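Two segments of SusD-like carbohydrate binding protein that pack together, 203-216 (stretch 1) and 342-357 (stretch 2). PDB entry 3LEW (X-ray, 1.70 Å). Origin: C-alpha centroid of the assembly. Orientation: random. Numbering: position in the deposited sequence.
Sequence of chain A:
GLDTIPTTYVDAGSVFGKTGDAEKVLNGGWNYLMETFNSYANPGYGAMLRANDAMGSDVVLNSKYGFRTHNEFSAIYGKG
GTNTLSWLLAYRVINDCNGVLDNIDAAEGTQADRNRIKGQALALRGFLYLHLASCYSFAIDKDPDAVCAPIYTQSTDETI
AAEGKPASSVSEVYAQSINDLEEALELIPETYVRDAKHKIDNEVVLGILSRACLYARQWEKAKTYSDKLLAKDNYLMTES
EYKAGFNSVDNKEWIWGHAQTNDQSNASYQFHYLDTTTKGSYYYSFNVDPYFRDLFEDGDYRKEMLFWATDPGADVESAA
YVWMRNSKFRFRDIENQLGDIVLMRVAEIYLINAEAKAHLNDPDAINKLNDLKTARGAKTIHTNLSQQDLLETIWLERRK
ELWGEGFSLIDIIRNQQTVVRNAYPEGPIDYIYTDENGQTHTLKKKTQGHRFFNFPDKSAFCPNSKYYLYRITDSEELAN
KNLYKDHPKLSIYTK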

ATOM      1  N   GLU A 203      -3.973  15.056  11.229  1.00 14.20           N
ATOM      2  CA  GLU A 203      -4.665  14.508  10.061  1.00 14.85           C
ATOM      3  C   GLU A 203      -4.121  13.141   9.627  1.00 14.75           C
ATOM      4  O   GLU A 203      -4.884  12.219   9.300  1.00 14.28           O
ATOM      5  N   VAL A 204      -2.795  13.013   9.598  1.00 14.06           N
ATOM      6  CA  VAL A 204      -2.159  11.751   9.235  1.00 13.59           C
ATOM      7  C   VAL A 204      -2.584  10.663  10.203  1.00 13.56           C
ATOM      8  O   VAL A 204      -2.983   9.582   9.777  1.00 14.15           O
ATOM      9  N   VAL A 205      -2.562  10.959  11.516  1.00 13.12           N
ATOM     10  CA  VAL A 205      -3.021   9.973  12.513  1.00 13.65           C
ATOM     11  C   VAL A 205      -4.493   9.545  12.263  1.00 13.92           C
ATOM     12  O   VAL A 205      -4.802   8.360  12.293  1.00 14.08           O
ATOM     13  N   LEU A 206      -5.391  10.500  12.021  1.00 14.65           N
ATOM     14  CA  LEU A 206      -6.777  10.173  11.747  1.00 15.03           C
ATOM     15  C   LEU A 206      -6.860   9.238  10.536  1.00 14.35           C
ATOM     16  O   LEU A 206      -7.663   8.295  10.527  1.00 15.41           O
ATOM     17  N   GLY A 207      -6.033   9.493   9.518  1.00 15.83           N
ATOM     18  CA  GLY A 207      -6.115   8.701   8.313  1.00 15.42           C
ATOM     19  C   GLY A 207      -5.627   7.284   8.566  1.00 15.18           C
ATOM     20  O   GLY A 207      -6.259   6.289   8.106  1.00 14.19           O
ATOM     21  N   ILE A 208      -4.462   7.152   9.222  1.00 15.48           N
ATOM     22  CA  ILE A 208      -3.953   5.779   9.475  1.00 15.72           C
ATOM     23  C   ILE A 208      -4.911   5.019  10.422  1.00 15.85           C
ATOM     24  O   ILE A 208      -5.161   3.792  10.258  1.00 14.23           O
ATOM     25  N   LEU A 209      -5.472   5.741  11.401  1.00 14.91           N
ATOM     26  CA  LEU A 209      -6.501   5.160  12.290  1.00 15.99           C
ATOM     27  C   LEU A 209      -7.706   4.661  11.529  1.00 15.56           C
ATOM     28  O   LEU A 209      -8.243   3.575  11.848  1.00 14.94           O
ATOM     29  N   SER A 210      -8.155   5.459  10.556  1.00 14.23           N
ATOM     30  CA  SER A 210      -9.307   5.105   9.709  1.00 15.11           C
ATOM     31  C   SER A 210      -9.046   3.800   8.987  1.00 14.97           C
ATOM     32  O   SER A 210      -9.902   2.897   8.940  1.00 15.41           O
ATOM     33  N   ARG A 211      -7.854   3.700   8.380  1.00 13.96           N
ATOM     34  CA  ARG A 211      -7.441   2.498   7.686  1.00 14.47           C
ATOM     35  C   ARG A 211      -7.371   1.294   8.652  1.00 13.32           C
ATOM     36  O   ARG A 211      -7.928   0.229   8.409  1.00 12.84           O
ATOM     37  N   ALA A 212      -6.663   1.480   9.750  1.00 12.73           N
ATOM     38  CA  ALA A 212      -6.476   0.393  10.719  1.00 12.72           C
ATOM     39  C   ALA A 212      -7.787  -0.132  11.292  1.00 12.43           C
ATOM     40  O   ALA A 212      -7.993  -1.356  11.409  1.00 12.24           O
ATOM     41  N   CYS A 213      -8.695   0.789  11.620  1.00 12.36           N
ATOM     42  CA  CYS A 213      -9.963   0.418  12.132  1.00 12.03           C
ATOM     43  C   CYS A 213     -10.816  -0.269  11.107  1.00 13.03           C
ATOM     44  O   CYS A 213     -11.481  -1.223  11.449  1.00 12.59           O
ATOM     45  N   LEU A 214     -10.761   0.167   9.858  1.00 12.68           N
ATOM     46  CA  LEU A 214     -11.443  -0.566   8.793  1.00 13.32           C
ATOM     47  C   LEU A 214     -10.940  -2.011   8.671  1.00 13.41           C
ATOM     48  O   LEU A 214     -11.741  -2.962   8.592  1.00 14.05           O
ATOM     49  N   TYR A 215      -9.613  -2.183   8.594  1.00 13.00           N
ATOM     50  CA  TYR A 215      -9.042  -3.496   8.411  1.00 12.83           C
ATOM     51  C   TYR A 215      -9.317  -4.435   9.580  1.00 13.19           C
ATOM     52  O   TYR A 215      -9.515  -5.630   9.372  1.00 12.79           O
ATOM     53  N   ALA A 216      -9.390  -3.870  10.782  1.00 13.31           N
ATOM     54  CA  ALA A 216      -9.741  -4.584  12.007  1.00 13.17           C
ATOM     55  C   ALA A 216     -11.247  -4.838  12.205  1.00 13.37           C
ATOM     56  O   ALA A 216     -11.643  -5.443  13.212  1.00 13.70           O
ATOM     57  N   VAL A 342       3.730   8.087  -2.974  1.00 13.80           N
ATOM     58  CA  VAL A 342       2.451   8.337  -2.268  1.00 13.79           C
ATOM     59  C   VAL A 342       2.163   7.211  -1.244  1.00 13.60           C
ATOM     60  O   VAL A 342       2.337   6.041  -1.549  1.00 13.34           O
ATOM     61  N   LEU A 343       1.712   7.577  -0.028  1.00 13.88           N
ATOM     62  CA  LEU A 343       1.379   6.608   0.976  1.00 14.23           C
ATOM     63  C   LEU A 343      -0.121   6.695   1.369  1.00 14.31           C
ATOM     64  O   LEU A 343      -0.719   5.690   1.718  1.00 14.49           O
HETATM   65  N   MSE A 344      -0.717   7.871   1.269  1.00 14.32           N
HETATM   66  CA  MSE A 344      -2.127   8.043   1.672  1.00 13.73           C
HETATM   67  C   MSE A 344      -2.698   9.281   1.012  1.00 14.96           C
HETATM   68  O   MSE A 344      -2.086  10.349   1.102  1.00 15.42           O
ATOM     69  N   ARG A 345      -3.865   9.142   0.363  1.00 13.82           N
ATOM     70  CA  ARG A 345      -4.574  10.257  -0.242  1.00 12.92           C
ATOM     71  C   ARG A 345      -5.983  10.403   0.326  1.00 12.67           C
ATOM     72  O   ARG A 345      -6.584   9.445   0.855  1.00 14.72           O
ATOM     73  N   VAL A 346      -6.535  11.592   0.160  1.00 12.43           N
ATOM     74  CA  VAL A 346      -7.906  11.851   0.614  1.00 12.93           C
ATOM     75  C   VAL A 346      -8.925  10.894  -0.058  1.00 13.30           C
ATOM     76  O   VAL A 346      -9.882  10.467   0.592  1.00 14.02           O
ATOM     77  N   ALA A 347      -8.745  10.545  -1.324  1.00 13.24           N
ATOM     78  CA  ALA A 347      -9.667   9.629  -1.955  1.00 12.66           C
ATOM     79  C   ALA A 347      -9.827   8.318  -1.180  1.00 13.64           C
ATOM     80  O   ALA A 347     -10.923   7.754  -1.164  1.00 14.02           O
ATOM     81  N   GLU A 348      -8.743   7.773  -0.633  1.00 12.81           N
ATOM     82  CA  GLU A 348      -8.835   6.576   0.189  1.00 13.46           C
ATOM     83  C   GLU A 348      -9.729   6.792   1.405  1.00 13.75           C
ATOM     84  O   GLU A 348     -10.425   5.863   1.834  1.00 13.98           O
ATOM     85  N   ILE A 349      -9.674   7.998   1.992  1.00 13.05           N
ATOM     86  CA  ILE A 349     -10.492   8.314   3.177  1.00 13.69           C
ATOM     87  C   ILE A 349     -11.960   8.351   2.806  1.00 13.37           C
ATOM     88  O   ILE A 349     -12.782   7.836   3.552  1.00 12.96           O
ATOM     89  N   TYR A 350     -12.300   8.892   1.632  1.00 12.72           N
ATOM     90  CA  TYR A 350     -13.695   8.821   1.161  1.00 13.01           C
ATOM     91  C   TYR A 350     -14.141   7.358   1.039  1.00 12.68           C
ATOM     92  O   TYR A 350     -15.236   6.987   1.433  1.00 13.10           O
ATOM     93  N   LEU A 351     -13.263   6.523   0.498  1.00 11.77           N
ATOM     94  CA  LEU A 351     -13.596   5.101   0.305  1.00 12.61           C
ATOM     95  C   LEU A 351     -13.693   4.325   1.632  1.00 12.64           C
ATOM     96  O   LEU A 351     -14.577   3.499   1.778  1.00 14.32           O
ATOM     97  N   ILE A 352     -12.806   4.611   2.594  1.00 12.53           N
ATOM     98  CA  ILE A 352     -12.885   4.022   3.935  1.00 12.35           C
ATOM     99  C   ILE A 352     -14.205   4.432   4.641  1.00 12.52           C
ATOM    100  O   ILE A 352     -14.876   3.602   5.231  1.00 11.82           O
ATOM    101  N   ASN A 353     -14.501   5.720   4.599  1.00 13.22           N
ATOM    102  CA  ASN A 353     -15.749   6.249   5.137  1.00 13.37           C
ATOM    103  C   ASN A 353     -16.968   5.540   4.522  1.00 13.67           C
ATOM    104  O   ASN A 353     -17.871   5.063   5.251  1.00 13.29           O
ATOM    105  N   ALA A 354     -16.994   5.437   3.189  1.00 13.51           N
ATOM    106  CA  ALA A 354     -18.068   4.704   2.505  1.00 13.78           C
ATOM    107  C   ALA A 354     -18.195   3.262   2.953  1.00 13.02           C
ATOM    108  O   ALA A 354     -19.282   2.792   3.266  1.00 14.10           O
ATOM    109  N   GLU A 355     -17.087   2.549   3.023  1.00 12.68           N
ATOM    110  CA  GLU A 355     -17.128   1.137   3.391  1.00 12.89           C
ATOM    111  C   GLU A 355     -17.555   0.898   4.855  1.00 13.33           C
ATOM    112  O   GLU A 355     -18.364   0.009   5.144  1.00 12.38           O
ATOM    113  N   ALA A 356     -17.014   1.701   5.782  1.00 12.26           N
ATOM    114  CA  ALA A 356     -17.406   1.591   7.171  1.00 12.61           C
ATOM    115  C   ALA A 356     -18.912   1.851   7.294  1.00 12.78           C
ATOM    116  O   ALA A 356     -19.641   1.106   7.953  1.00 12.12           O
ATOM    117  N   LYS A 357     -19.380   2.890   6.619  1.00 12.46           N
ATOM    118  CA  LYS A 357     -20.810   3.188   6.649  1.00 12.03           C
ATOM    119  C   LYS A 357     -21.706   2.046   6.047  1.00 12.42           C
ATOM    120  O   LYS A 357     -22.806   1.788   6.545  1.00 11.65           O
TER

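What does the strand at the start of stretch 2 offer the helix of stretch 1? L343 contributes mainly its backbone: its O accepts a hydrogen bond from R211 NH2 at 3.0 Å, and water 1 joins the same L343 O (3.0 Å) to R211 NH1 (2.9 Å). M344, a selenomethionine, points toward the helix with chi1 t, chi2 t and chi3 p. Its SE lies 3.6 Å from G207 C, and its CE reaches V204 CG1 at 4.0 Å and I208 CG1 at 4.2 Å. The bare glycine makes this fit possible, since an ideal CB on G207 would sit 2.7 Å from M344 SE, a clash.

How is the buried charge of R211 met? E348 points toward stretch 1 (chi1 t, chi2 t) and pairs with the arginine in a two-pronged salt bridge: R211 NE donates to E348 OE2 and R211 NH2 to E348 OE1, each at 2.8 Å. R211 leaves its helix sideways, but its t, t, m side chain brings the guanidinium to both E348 and L343 O, which lie at its edge. Water 2 donates to E348 OE2 at 2.7 Å and also hydrogen-bonds Y215 OH at 3.0 Å.

What fills the space between the two helices? I349 (chi1 m, chi2 m) starts sideways, yet its CD1 comes within 3.9 Å of G207 CA. One turn on, I352 (m, t) points squarely toward stretch 1; its CG2 is 4.0 Å from S210 CB and its CD1 4.1 Å from R211 CB.

How does the contact finish? L214, t and p, points toward stretch 2 and packs its CB 4.1 Å from I352 CG2. Its CD2 lies 3.7 Å from E355 OE1, a carboxylate oxygen hydrogen-bonded elsewhere in the structure, while its CD1 reaches A356 CB at 4.3 Å.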

ATOM      1  CB  GLU A 203      -4.625  15.513   8.901  1.00 16.23           C
ATOM      2  CG  GLU A 203      -5.279  14.962   7.659  1.00 17.73           C
ATOM      3  CD  GLU A 203      -5.329  15.927   6.492  1.00 22.77           C
ATOM      4  OE1 GLU A 203      -4.755  17.014   6.582  1.00 26.41           O
ATOM      5  OE2 GLU A 203      -5.946  15.569   5.478  1.00 22.81           O
ATOM      6  CB  VAL A 204      -0.617  11.829   9.123  1.00 13.51           C
ATOM      7  CG1 VAL A 204       0.001  10.423   8.804  1.00 14.39           C
ATOM      8  CG2 VAL A 204      -0.170  12.856   8.050  1.00 14.41           C
ATOM      9  CB  VAL A 205      -2.822  10.474  13.938  1.00 13.85           C
ATOM     10  CG1 VAL A 205      -3.367   9.433  14.947  1.00 14.68           C
ATOM     11  CG2 VAL A 205      -1.302  10.746  14.227  1.00 13.78           C
ATOM     12  CB  LEU A 206      -7.609  11.451  11.473  1.00 14.27           C
ATOM     13  CG  LEU A 206      -7.935  12.334  12.686  1.00 14.19           C
ATOM     14  CD1 LEU A 206      -8.552  13.646  12.213  1.00 12.66           C
ATOM     15  CD2 LEU A 206      -8.906  11.571  13.678  1.00 14.58           C
ATOM     16  CB  ILE A 208      -2.524   5.748  10.084  1.00 16.99           C
ATOM     17  CG1 ILE A 208      -1.538   6.536   9.226  1.00 17.83           C
ATOM     18  CG2 ILE A 208      -2.079   4.252  10.271  1.00 15.93           C
ATOM     19  CD1 ILE A 208      -0.232   6.990  10.021  1.00 17.71           C
ATOM     20  CB  LEU A 209      -7.022   6.181  13.313  1.00 16.89           C
ATOM     21  CG  LEU A 209      -6.503   6.113  14.712  1.00 21.33           C
ATOM     22  CD1 LEU A 209      -7.090   7.276  15.495  1.00 21.22           C
ATOM     23  CD2 LEU A 209      -6.813   4.756  15.348  1.00 18.59           C
ATOM     24  CB  SER A 210      -9.545   6.220   8.652  1.00 14.46           C
ATOM     25  OG  SER A 210      -9.993   7.382   9.328  1.00 18.81           O
ATOM     26  CB  ARG A 211      -6.063   2.730   7.040  1.00 14.16           C
ATOM     27  CG  ARG A 211      -5.616   1.568   6.181  1.00 15.14           C
ATOM     28  CD  ARG A 211      -4.181   1.759   5.684  1.00 14.32           C
ATOM     29  NE  ARG A 211      -4.062   2.849   4.707  1.00 14.24           N
ATOM     30  CZ  ARG A 211      -2.894   3.223   4.142  1.00 18.15           C
ATOM     31  NH1 ARG A 211      -1.744   2.652   4.490  1.00 18.61           N
ATOM     32  NH2 ARG A 211      -2.858   4.212   3.247  1.00 17.97           N
ATOM     33  CB  ALA A 212      -5.509   0.850  11.874  1.00 13.44           C
ATOM     34  CB  CYS A 213     -10.695   1.617  12.711  1.00 13.22           C
ATOM     35  SG  CYS A 213      -9.935   2.248  14.255  1.00 15.45           S
ATOM     36  CB  LEU A 214     -11.307   0.162   7.447  1.00 13.24           C
ATOM     37  CG  LEU A 214     -12.133  -0.470   6.312  1.00 13.31           C
ATOM     38  CD1 LEU A 214     -13.596   0.009   6.448  1.00 15.20           C
ATOM     39  CD2 LEU A 214     -11.565  -0.076   4.910  1.00 14.52           C
ATOM     40  CB  TYR A 215      -7.536  -3.382   8.186  1.00 13.18           C
ATOM     41  CG  TYR A 215      -7.091  -2.691   6.911  1.00 14.40           C
ATOM     42  CD1 TYR A 215      -7.983  -2.124   6.002  1.00 16.35           C
ATOM     43  CD2 TYR A 215      -5.737  -2.604   6.616  1.00 16.19           C
ATOM     44  CE1 TYR A 215      -7.534  -1.512   4.852  1.00 16.16           C
ATOM     45  CE2 TYR A 215      -5.311  -2.000   5.458  1.00 15.14           C
ATOM     46  CZ  TYR A 215      -6.193  -1.459   4.583  1.00 17.86           C
ATOM     47  OH  TYR A 215      -5.727  -0.802   3.453  1.00 15.90           O
ATOM     48  CB  ALA A 216      -9.165  -3.816  13.248  1.00 13.33           C
ATOM     49  CB  VAL A 342       1.280   8.515  -3.260  1.00 13.56           C
ATOM     50  CG1 VAL A 342       1.001   7.244  -4.052  1.00 13.26           C
ATOM     51  CG2 VAL A 342      -0.021   8.932  -2.507  1.00 13.52           C
ATOM     52  CB  LEU A 343       2.258   6.826   2.225  1.00 14.29           C
ATOM     53  CG  LEU A 343       3.775   6.567   2.015  1.00 15.75           C
ATOM     54  CD1 LEU A 343       4.569   7.057   3.260  1.00 16.62           C
ATOM     55  CD2 LEU A 343       4.003   5.088   1.705  1.00 17.33           C
HETATM   56  CB  MSE A 344      -2.277   8.155   3.186  1.00 14.03           C
HETATM   57  CG  MSE A 344      -3.683   8.139   3.601  1.00 13.14           C
HETATM   58 SE   MSE A 344      -3.791   7.837   5.572  0.75 17.94          SE
HETATM   59  CE  MSE A 344      -2.791   9.190   6.164  1.00 17.41           C
ATOM     60  CB  ARG A 345      -4.706  10.032  -1.752  1.00 12.80           C
ATOM     61  CG  ARG A 345      -3.419   9.855  -2.428  1.00 15.91           C
ATOM     62  CD  ARG A 345      -3.624   9.926  -3.945  1.00 16.50           C
ATOM     63  NE  ARG A 345      -4.202   8.720  -4.540  1.00 15.26           N
ATOM     64  CZ  ARG A 345      -5.361   8.641  -5.189  1.00 16.23           C
ATOM     65  NH1 ARG A 345      -6.189   9.679  -5.317  1.00 15.82           N
ATOM     66  NH2 ARG A 345      -5.682   7.489  -5.782  1.00 16.34           N
ATOM     67  CB  VAL A 346      -8.330  13.321   0.411  1.00 12.72           C
ATOM     68  CG1 VAL A 346      -9.790  13.558   1.052  1.00 12.85           C
ATOM     69  CG2 VAL A 346      -7.295  14.305   1.059  1.00 12.53           C
ATOM     70  CB  ALA A 347      -9.241   9.313  -3.432  1.00 13.43           C
ATOM     71  CB  GLU A 348      -7.430   6.128   0.630  1.00 13.53           C
ATOM     72  CG  GLU A 348      -7.447   4.842   1.475  1.00 14.68           C
ATOM     73  CD  GLU A 348      -6.157   4.563   2.230  1.00 16.81           C
ATOM     74  OE1 GLU A 348      -5.139   5.232   2.018  1.00 15.74           O
ATOM     75  OE2 GLU A 348      -6.191   3.649   3.098  1.00 15.07           O
ATOM     76  CB  ILE A 349     -10.048   9.626   3.865  1.00 13.92           C
ATOM     77  CG1 ILE A 349      -8.523   9.634   4.121  1.00 14.78           C
ATOM     78  CG2 ILE A 349     -10.838   9.855   5.151  1.00 14.36           C
ATOM     79  CD1 ILE A 349      -8.008   8.378   4.931  1.00 14.47           C
ATOM     80  CB  TYR A 350     -13.861   9.452  -0.220  1.00 13.30           C
ATOM     81  CG  TYR A 350     -14.080  10.944  -0.271  1.00 13.20           C
ATOM     82  CD1 TYR A 350     -13.014  11.834  -0.211  1.00 14.89           C
ATOM     83  CD2 TYR A 350     -15.344  11.455  -0.428  1.00 13.83           C
ATOM     84  CE1 TYR A 350     -13.197  13.199  -0.300  1.00 14.16           C
ATOM     85  CE2 TYR A 350     -15.547  12.844  -0.505  1.00 14.12           C
ATOM     86  CZ  TYR A 350     -14.458  13.710  -0.473  1.00 13.95           C
ATOM     87  OH  TYR A 350     -14.691  15.091  -0.583  1.00 15.12           O
ATOM     88  CB  LEU A 351     -12.551   4.460  -0.605  1.00 12.09           C
ATOM     89  CG  LEU A 351     -12.704   4.862  -2.094  1.00 12.36           C
ATOM     90  CD1 LEU A 351     -11.378   4.562  -2.814  1.00 13.63           C
ATOM     91  CD2 LEU A 351     -13.853   4.065  -2.754  1.00 15.27           C
ATOM     92  CB  ILE A 352     -11.693   4.434   4.844  1.00 11.60           C
ATOM     93  CG1 ILE A 352     -10.348   3.828   4.351  1.00 13.37           C
ATOM     94  CG2 ILE A 352     -11.923   4.032   6.341  1.00 14.22           C
ATOM     95  CD1 ILE A 352      -9.127   4.455   4.918  1.00 11.90           C
ATOM     96  CB  ASN A 353     -15.777   7.758   4.943  1.00 13.70           C
ATOM     97  CG  ASN A 353     -16.869   8.431   5.714  1.00 15.91           C
ATOM     98  OD1 ASN A 353     -17.867   8.845   5.116  1.00 15.79           O
ATOM     99  ND2 ASN A 353     -16.688   8.602   7.059  1.00 13.92           N
ATOM    100  CB  ALA A 354     -17.928   4.774   0.966  1.00 13.79           C
ATOM    101  CB  GLU A 355     -15.761   0.479   3.100  1.00 13.47           C
ATOM    102  CG  GLU A 355     -15.811  -1.012   3.320  1.00 14.20           C
ATOM    103  CD  GLU A 355     -14.536  -1.766   2.902  1.00 14.80           C
ATOM    104  OE1 GLU A 355     -13.705  -1.211   2.135  1.00 15.47           O
ATOM    105  OE2 GLU A 355     -14.430  -2.968   3.324  1.00 15.21           O
ATOM    106  CB  ALA A 356     -16.623   2.588   8.009  1.00 12.47           C
ATOM    107  CB  LYS A 357     -21.085   4.550   6.003  1.00 12.33           C
ATOM    108  CG  LYS A 357     -20.648   5.701   6.905  1.00 11.14           C
ATOM    109  CD  LYS A 357     -20.682   7.041   6.201  1.00 11.26           C
ATOM    110  CE  LYS A 357     -20.397   8.173   7.214  1.00 12.57           C
ATOM    111  NZ  LYS A 357     -20.236   9.508   6.488  1.00 13.84           N
TER
HETATM  112  O   HOH W   1       0.598   3.216   2.870  1.00 30.39           O
HETATM  113  O   HOH W   2      -7.620   1.422   2.829  1.00 18.07           O